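Long-range contacts in soluble lytic murein transglycosylase (Escherichia coli, PDB 1QSA), which degrades the peptidoglycan of the bacterial cell wall, cutting between N-acetylmuramic acid and N-acetylglucosamine and leaving a 1,6-anhydro bond on the muramic acid: residues Q75-V79 with F94-G100; C106-Y110 with P136-L142; W129-Q135 with A156-R160. All blocks are in the same frame, centred on the assembly; numbering follows the deposited sequence. Where two conformers were deposited one is given.

The three contacts lie in one arc of the alpha-superhelix, in the N-terminal part of the chain and away from the active site. Interaction 1 closes before the others open; it joins helix 69-84 to the loop leading into helix 102-114. Interaction 2 ties helix 102-114 to helix 138-148, its centre about 13 Å from that of interaction 1, and the two meet where Tyr108 OH reaches Pro96 O. Interaction 3, which brings in helix 154-166, lies about 14 Å beyond interaction 2, between centres, and its segments alternate with those of interaction 2 along the chain. Helices near one another in the chain are thus joined by a disulfide, aromatic packing and loop carbonyls bonded by an arginine.

Interaction 1 (Q75-V79 with F94-G100); sequences QSRFV and FSPEKPG
Phe94, the last residue of its helix, presses its ring against Phe78 and Gln75 of helix 69-84. With CG anti to the backbone N (chi1 172°), CB carries the ring across to that helix, and each ring atom finds a neighbour. The whole ring lies beneath Phe78 CD2, which is centred 3.6 Å above its plane. The pair is edge-to-face, Phe78 giving the edge, with centroids 5.0 Å apart and planes at 77°. CD2 of Phe94 has Val79 CG2 at its edge, 4.0 Å away. CE2 points at the backbone carbonyl of Gln75, with Gln75 O 3.4 Å from Phe94 CE2 and in the ring plane. At the tip, Phe94 CZ lies 3.1 Å from OE1 of the Gln75 amide, whose plane is tilted 22° from the ring; OE1 also has a weak hydrogen bond to Arg63. In the Gln75 conformer given, one of two, NE2 makes a weak hydrogen bond to Phe94 O (3.3 Å). Beyond the ring, Val79 CG2 packs on Ser95 CB at 3.5 Å; serine suits this close spot, being small, with its OG bonded to Glu97 O. In the Ser76 conformer given, OG bonds Thr101 N and a water that accepts from Gly100 N (2.8 Å). Val58 of helix 55-64 touches both phenylalanines. Such interlocking of aromatic and aliphatic side chains between consecutive helices is in keeping with an alpha-superhelix.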
# COMPACT_ATOMS: atom_id res chain seq x y z
N GLN A 75 -22.01 13.31 5.04
CA GLN A 75 -21.75 14.61 5.68
C GLN A 75 -20.87 15.48 4.78
O GLN A 75 -21.20 16.64 4.48
CB GLN A 75 -21.07 14.38 7.03
CG GLN A 75 -20.91 15.63 7.87
CD GLN A 75 -22.24 16.23 8.32
OE1 GLN A 75 -23.30 15.60 8.19
NE2 GLN A 75 -22.19 17.45 8.83
N SER A 76 -19.74 14.93 4.34
CA SER A 76 -18.84 15.65 3.43
C SER A 76 -19.46 15.82 2.04
O SER A 76 -19.31 16.88 1.43
CB SER A 76 -17.47 14.96 3.33
OG SER A 76 -16.71 15.15 4.51
N ARG A 77 -20.18 14.81 1.55
CA ARG A 77 -20.83 14.89 0.24
C ARG A 77 -21.88 16.01 0.20
O ARG A 77 -21.95 16.79 -0.76
CB ARG A 77 -21.47 13.55 -0.12
CG ARG A 77 -22.15 13.53 -1.48
CD ARG A 77 -22.68 12.14 -1.81
NE ARG A 77 -23.45 12.14 -3.05
CZ ARG A 77 -23.95 11.05 -3.63
NH1 ARG A 77 -23.77 9.85 -3.09
NH2 ARG A 77 -24.64 11.16 -4.77
N PHE A 78 -22.66 16.15 1.28
CA PHE A 78 -23.68 17.18 1.30
C PHE A 78 -23.06 18.57 1.48
O PHE A 78 -23.60 19.57 1.01
CB PHE A 78 -24.75 16.92 2.35
CG PHE A 78 -26.00 17.71 2.12
CD1 PHE A 78 -26.69 17.59 0.91
CD2 PHE A 78 -26.47 18.60 3.09
CE1 PHE A 78 -27.86 18.35 0.67
CE2 PHE A 78 -27.63 19.36 2.85
CZ PHE A 78 -28.31 19.23 1.65
N VAL A 79 -21.92 18.63 2.18
CA VAL A 79 -21.22 19.91 2.32
C VAL A 79 -20.85 20.37 0.91
O VAL A 79 -21.05 21.54 0.55
CB VAL A 79 -19.95 19.77 3.19
CG1 VAL A 79 -18.96 20.90 2.89
CG2 VAL A 79 -20.33 19.83 4.66
N PHE A 94 -25.18 23.36 8.49
CA PHE A 94 -25.23 21.91 8.34
C PHE A 94 -23.97 21.24 8.90
O PHE A 94 -24.03 20.16 9.51
CB PHE A 94 -25.42 21.53 6.86
CG PHE A 94 -25.28 20.06 6.59
CD1 PHE A 94 -26.33 19.18 6.91
CD2 PHE A 94 -24.09 19.54 6.08
CE1 PHE A 94 -26.18 17.79 6.72
CE2 PHE A 94 -23.93 18.15 5.89
CZ PHE A 94 -24.98 17.28 6.21
N SER A 95 -22.83 21.91 8.72
CA SER A 95 -21.53 21.41 9.18
C SER A 95 -20.78 22.52 9.92
O SER A 95 -19.84 23.11 9.37
CB SER A 95 -20.71 20.91 7.98
OG SER A 95 -19.43 20.42 8.38
N PRO A 96 -21.17 22.82 11.17
CA PRO A 96 -20.49 23.88 11.93
C PRO A 96 -19.02 23.57 12.21
O PRO A 96 -18.22 24.49 12.39
CB PRO A 96 -21.32 23.98 13.22
CG PRO A 96 -22.07 22.69 13.30
CD PRO A 96 -22.38 22.35 11.87
N GLU A 97 -18.67 22.28 12.26
CA GLU A 97 -17.29 21.84 12.49
C GLU A 97 -16.64 21.43 11.17
O GLU A 97 -17.32 21.06 10.22
CB GLU A 97 -17.24 20.65 13.44
CG GLU A 97 -17.94 20.84 14.79
CD GLU A 97 -17.58 22.15 15.47
OE1 GLU A 97 -16.39 22.53 15.46
OE2 GLU A 97 -18.51 22.79 16.02
N LYS A 98 -15.31 21.49 11.14
CA LYS A 98 -14.53 21.12 9.96
C LYS A 98 -14.92 19.70 9.49
O LYS A 98 -14.94 18.77 10.30
CB LYS A 98 -13.05 21.17 10.34
CG LYS A 98 -12.05 20.80 9.27
CD LYS A 98 -10.67 20.65 9.92
CE LYS A 98 -9.58 20.42 8.90
NZ LYS A 98 -8.24 20.24 9.55
N PRO A 99 -15.31 19.54 8.22
CA PRO A 99 -15.70 18.22 7.71
C PRO A 99 -14.54 17.25 7.50
O PRO A 99 -13.37 17.62 7.65
CB PRO A 99 -16.44 18.54 6.40
CG PRO A 99 -15.85 19.83 5.97
CD PRO A 99 -15.60 20.60 7.23
N GLY A 100 -14.87 16.02 7.11
CA GLY A 100 -13.87 14.98 6.94
C GLY A 100 -12.98 14.94 5.72
O GLY A 100 -11.79 14.63 5.84
O HOH W 1 -17.62 15.53 7.59

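Interaction 2 (C106-Y110 with P136-L142); sequences CNYYY and PNACDKL
A disulfide links Cys106 to Cys139, where the two backbones come close, their CA atoms 4.8 Å apart. The SG atoms are 2.0 Å from each other and the torsion about the S-S bond, -92°, is close to the relaxed right angle. Cys106 is normally staggered, whereas chi1 of Cys139, -102°, lies well off a staggered position, which suggests that Cys139 takes up the adjustment needed to close the bridge. Lys141 makes the other main link. Its CG sits between the backbone N and the carbonyl carbon, and the chain then runs straight to CE before bending at its last torsion. This path lays the methylenes over one face of Tyr110, with Lys141 CD 3.7 Å from the ring centroid, a CH-pi contact. The final bend swings NZ from the ring to two oxygens: Asn107 OD1 at 2.8 Å from Lys141 NZ, and Ala138 O at 2.9 Å from the same nitrogen. Asparagine suits this place because its amide can also give ND2 to Asn80 OD1, fixing its rotation. Leu142, with CG anti to the backbone N (chi1 175°), sends its methyls to helix 102-114 and sets CD2 3.8 Å from Tyr109 CB. The covalent bond fits an oxidising periplasm. Around it, neutral amide and carbonyl oxygens receive the ammonium, which probably keeps its charge while its aliphatic stem is sheltered by an aromatic face.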
# COMPACT_ATOMS: atom_id res chain seq x y z
N CYS A 106 -12.13 22.34 1.95
CA CYS A 106 -11.90 23.48 1.06
C CYS A 106 -13.18 24.32 1.03
O CYS A 106 -13.15 25.55 1.13
CB CYS A 106 -11.61 23.02 -0.36
SG CYS A 106 -10.08 22.06 -0.61
N ASN A 107 -14.32 23.65 0.90
CA ASN A 107 -15.59 24.35 0.83
C ASN A 107 -16.01 24.97 2.17
O ASN A 107 -16.59 26.07 2.21
CB ASN A 107 -16.67 23.41 0.29
CG ASN A 107 -16.54 23.20 -1.21
OD1 ASN A 107 -16.28 24.16 -1.96
ND2 ASN A 107 -16.74 21.98 -1.67
N TYR A 108 -15.66 24.30 3.26
CA TYR A 108 -15.96 24.77 4.61
C TYR A 108 -15.25 26.10 4.86
O TYR A 108 -15.85 27.07 5.34
CB TYR A 108 -15.50 23.72 5.63
CG TYR A 108 -15.60 24.14 7.08
CD1 TYR A 108 -16.79 23.97 7.80
CD2 TYR A 108 -14.49 24.66 7.76
CE1 TYR A 108 -16.87 24.30 9.16
CE2 TYR A 108 -14.56 24.99 9.13
CZ TYR A 108 -15.75 24.81 9.82
OH TYR A 108 -15.81 25.09 11.17
N TYR A 109 -13.95 26.15 4.54
CA TYR A 109 -13.20 27.39 4.74
C TYR A 109 -13.62 28.50 3.79
O TYR A 109 -13.63 29.66 4.18
CB TYR A 109 -11.70 27.13 4.75
CG TYR A 109 -11.34 26.39 6.00
CD1 TYR A 109 -11.50 27.00 7.25
CD2 TYR A 109 -10.90 25.07 5.96
CE1 TYR A 109 -11.24 26.32 8.42
CE2 TYR A 109 -10.64 24.37 7.14
CZ TYR A 109 -10.81 25.01 8.36
OH TYR A 109 -10.54 24.35 9.53
N TYR A 110 -14.03 28.15 2.57
CA TYR A 110 -14.50 29.19 1.64
C TYR A 110 -15.83 29.72 2.21
O TYR A 110 -16.11 30.93 2.14
CB TYR A 110 -14.71 28.63 0.24
CG TYR A 110 -15.00 29.68 -0.80
CD1 TYR A 110 -14.01 30.57 -1.23
CD2 TYR A 110 -16.26 29.78 -1.38
CE1 TYR A 110 -14.26 31.52 -2.21
CE2 TYR A 110 -16.54 30.73 -2.37
CZ TYR A 110 -15.53 31.60 -2.78
OH TYR A 110 -15.81 32.53 -3.77
N PRO A 136 -7.99 19.34 -4.13
CA PRO A 136 -9.24 19.41 -4.91
C PRO A 136 -9.43 20.75 -5.62
O PRO A 136 -9.00 21.80 -5.13
CB PRO A 136 -10.33 19.19 -3.85
CG PRO A 136 -9.66 18.27 -2.86
CD PRO A 136 -8.25 18.87 -2.76
N ASN A 137 -10.10 20.70 -6.78
CA ASN A 137 -10.39 21.90 -7.56
C ASN A 137 -11.17 22.89 -6.69
O ASN A 137 -11.03 24.10 -6.85
CB ASN A 137 -11.18 21.53 -8.83
CG ASN A 137 -11.54 22.73 -9.68
OD1 ASN A 137 -12.71 22.98 -9.93
ND2 ASN A 137 -10.54 23.48 -10.13
N ALA A 138 -11.93 22.36 -5.72
CA ALA A 138 -12.71 23.20 -4.79
C ALA A 138 -11.85 24.18 -3.99
O ALA A 138 -12.33 25.22 -3.54
CB ALA A 138 -13.51 22.31 -3.83
N CYS A 139 -10.58 23.83 -3.76
CA CYS A 139 -9.68 24.70 -3.01
C CYS A 139 -9.17 25.89 -3.81
O CYS A 139 -8.69 26.87 -3.22
CB CYS A 139 -8.49 23.91 -2.44
SG CYS A 139 -8.63 23.50 -0.66
N ASP A 140 -9.28 25.83 -5.13
CA ASP A 140 -8.77 26.93 -5.95
C ASP A 140 -9.38 28.28 -5.59
O ASP A 140 -8.65 29.27 -5.40
CB ASP A 140 -8.93 26.62 -7.44
CG ASP A 140 -8.04 25.46 -7.89
OD1 ASP A 140 -7.06 25.12 -7.19
OD2 ASP A 140 -8.31 24.89 -8.97
N LYS A 141 -10.70 28.33 -5.45
CA LYS A 141 -11.38 29.59 -5.10
C LYS A 141 -10.93 30.09 -3.71
O LYS A 141 -10.82 31.31 -3.48
CB LYS A 141 -12.90 29.42 -5.17
CG LYS A 141 -13.49 28.33 -4.27
CD LYS A 141 -15.00 28.20 -4.51
CE LYS A 141 -15.64 27.14 -3.62
NZ LYS A 141 -15.12 25.77 -3.95
N LEU A 142 -10.66 29.16 -2.80
CA LEU A 142 -10.21 29.49 -1.45
C LEU A 142 -8.79 30.06 -1.47
O LEU A 142 -8.53 31.07 -0.82
CB LEU A 142 -10.26 28.25 -0.54
CG LEU A 142 -9.69 28.44 0.88
CD1 LEU A 142 -10.49 29.48 1.70
CD2 LEU A 142 -9.65 27.09 1.60

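Interaction 3 (W129-Q135 with A156-R160); sequences WLTGKSQ and AYLER
The carbonyl oxygen of Ala156 is gripped from opposite faces of its plane: Trp129 NE1 donates to it across the contact at 3.0 Å, while Arg160 N bonds it from within the helix at 3.2 Å. The indole bond is bent, 152° at the hydrogen; the oxygen lies in the ring plane, but NE1 stands above the Ala156 carbonyl plane, not on a lone pair. Tryptophan suits the place because it offers an N-H at its edge and a broad face. On that face lies Arg160, its CD 3.6 Å from the centroid of the six-membered ring and its guanidinium placed for a cation-pi interaction. The arginine is extended from CG to NE, with CG anti to the backbone N (chi1 -169°), and runs across the indole at about a right angle to deliver its head to the loop beyond. There the guanidinium edge is read by backbone carbonyls: Arg160 NE donates to Thr131 O at 3.0 Å, nearly straight at 166°, and Arg160 NH2 to Lys133 O, also at 3.0 Å. A water joins NH2 to Gln135 N. The loop is itself shaped by an inverse gamma turn centred on Leu130 and an ST turn in which Thr131 OG1 accepts from Lys133 N. Nearby, Leu130 CD2 packs on Glu159 CG at 3.7 Å. Among its neighbours, Trp129 meets Phe143 and Trp146 of helix 138-148 edge-to-face, and Leu172 and Leu176 of helix 170-178 touch Arg160, so the loop after helix 118-129 is held where three later helices converge.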
# COMPACT_ATOMS: atom_id res chain seq x y z
N TRP A 129 -3.02 24.37 2.03
CA TRP A 129 -2.03 24.81 1.06
C TRP A 129 -0.67 24.14 1.20
O TRP A 129 -0.03 23.82 0.20
CB TRP A 129 -1.85 26.33 1.20
CG TRP A 129 -0.77 26.95 0.35
CD1 TRP A 129 0.51 27.29 0.74
CD2 TRP A 129 -0.90 27.38 -1.01
NE1 TRP A 129 1.16 27.91 -0.29
CE2 TRP A 129 0.33 27.98 -1.38
CE3 TRP A 129 -1.94 27.33 -1.95
CZ2 TRP A 129 0.54 28.52 -2.65
CZ3 TRP A 129 -1.73 27.86 -3.22
CH2 TRP A 129 -0.49 28.45 -3.56
N LEU A 130 -0.24 23.94 2.43
CA LEU A 130 1.09 23.39 2.70
C LEU A 130 1.27 21.90 2.46
O LEU A 130 1.51 21.11 3.37
CB LEU A 130 1.57 23.82 4.09
CG LEU A 130 1.78 25.35 4.21
CD1 LEU A 130 1.98 25.74 5.65
CD2 LEU A 130 2.97 25.81 3.36
N THR A 131 1.23 21.56 1.18
CA THR A 131 1.42 20.19 0.69
C THR A 131 1.86 20.25 -0.77
O THR A 131 1.47 21.16 -1.52
CB THR A 131 0.12 19.35 0.80
OG1 THR A 131 0.38 18.03 0.30
CG2 THR A 131 -1.02 19.97 -0.01
N GLY A 132 2.72 19.30 -1.14
CA GLY A 132 3.20 19.22 -2.52
C GLY A 132 2.19 18.50 -3.41
O GLY A 132 2.35 18.46 -4.63
N LYS A 133 1.17 17.91 -2.80
CA LYS A 133 0.12 17.22 -3.54
C LYS A 133 -0.86 18.22 -4.18
O LYS A 133 -1.04 19.34 -3.69
CB LYS A 133 -0.63 16.30 -2.56
CG LYS A 133 -1.98 15.80 -3.03
CD LYS A 133 -2.80 15.31 -1.83
CE LYS A 133 -4.23 14.96 -2.23
NZ LYS A 133 -4.27 13.81 -3.17
N SER A 134 -1.44 17.83 -5.31
CA SER A 134 -2.45 18.66 -5.96
C SER A 134 -3.73 18.44 -5.16
O SER A 134 -4.14 17.29 -4.93
CB SER A 134 -2.67 18.23 -7.41
OG SER A 134 -1.56 18.62 -8.21
N GLN A 135 -4.31 19.53 -4.69
CA GLN A 135 -5.54 19.50 -3.88
C GLN A 135 -6.81 19.59 -4.73
O GLN A 135 -6.74 19.87 -5.93
CB GLN A 135 -5.48 20.66 -2.86
CG GLN A 135 -4.39 20.50 -1.81
CD GLN A 135 -4.73 19.45 -0.76
OE1 GLN A 135 -5.07 18.31 -1.08
NE2 GLN A 135 -4.66 19.84 0.51
N ALA A 156 5.08 31.27 2.49
CA ALA A 156 4.22 30.08 2.43
C ALA A 156 4.02 29.69 0.97
O ALA A 156 3.92 28.50 0.65
CB ALA A 156 2.86 30.36 3.10
N TYR A 157 4.00 30.68 0.09
CA TYR A 157 3.84 30.44 -1.35
C TYR A 157 5.08 29.69 -1.86
O TYR A 157 4.97 28.63 -2.49
CB TYR A 157 3.68 31.76 -2.12
CG TYR A 157 3.19 31.57 -3.54
CD1 TYR A 157 4.07 31.18 -4.56
CD2 TYR A 157 1.84 31.72 -3.85
CE1 TYR A 157 3.60 30.95 -5.86
CE2 TYR A 157 1.36 31.48 -5.14
CZ TYR A 157 2.25 31.10 -6.14
OH TYR A 157 1.77 30.84 -7.40
N LEU A 158 6.26 30.21 -1.51
CA LEU A 158 7.51 29.60 -1.93
C LEU A 158 7.69 28.20 -1.33
O LEU A 158 8.19 27.29 -2.00
CB LEU A 158 8.68 30.52 -1.55
CG LEU A 158 9.97 30.34 -2.35
CD1 LEU A 158 9.71 30.59 -3.84
CD2 LEU A 158 11.03 31.29 -1.81
N GLU A 159 7.21 28.01 -0.10
CA GLU A 159 7.29 26.71 0.57
C GLU A 159 6.48 25.64 -0.18
O GLU A 159 6.89 24.47 -0.25
CB GLU A 159 6.81 26.83 2.02
CG GLU A 159 6.63 25.51 2.78
CD GLU A 159 7.92 24.70 2.94
OE1 GLU A 159 9.01 25.20 2.58
OE2 GLU A 159 7.83 23.55 3.42
N ARG A 160 5.32 26.01 -0.73
CA ARG A 160 4.55 25.02 -1.47
C ARG A 160 5.30 24.59 -2.73
O ARG A 160 5.19 23.43 -3.15
CB ARG A 160 3.14 25.51 -1.81
CG ARG A 160 2.30 24.35 -2.35
CD ARG A 160 0.84 24.70 -2.61
NE ARG A 160 0.10 23.48 -2.89
CZ ARG A 160 -1.04 23.43 -3.58
NH1 ARG A 160 -1.58 24.53 -4.08
NH2 ARG A 160 -1.63 22.25 -3.78
O HOH W 2 -3.89 22.21 -5.57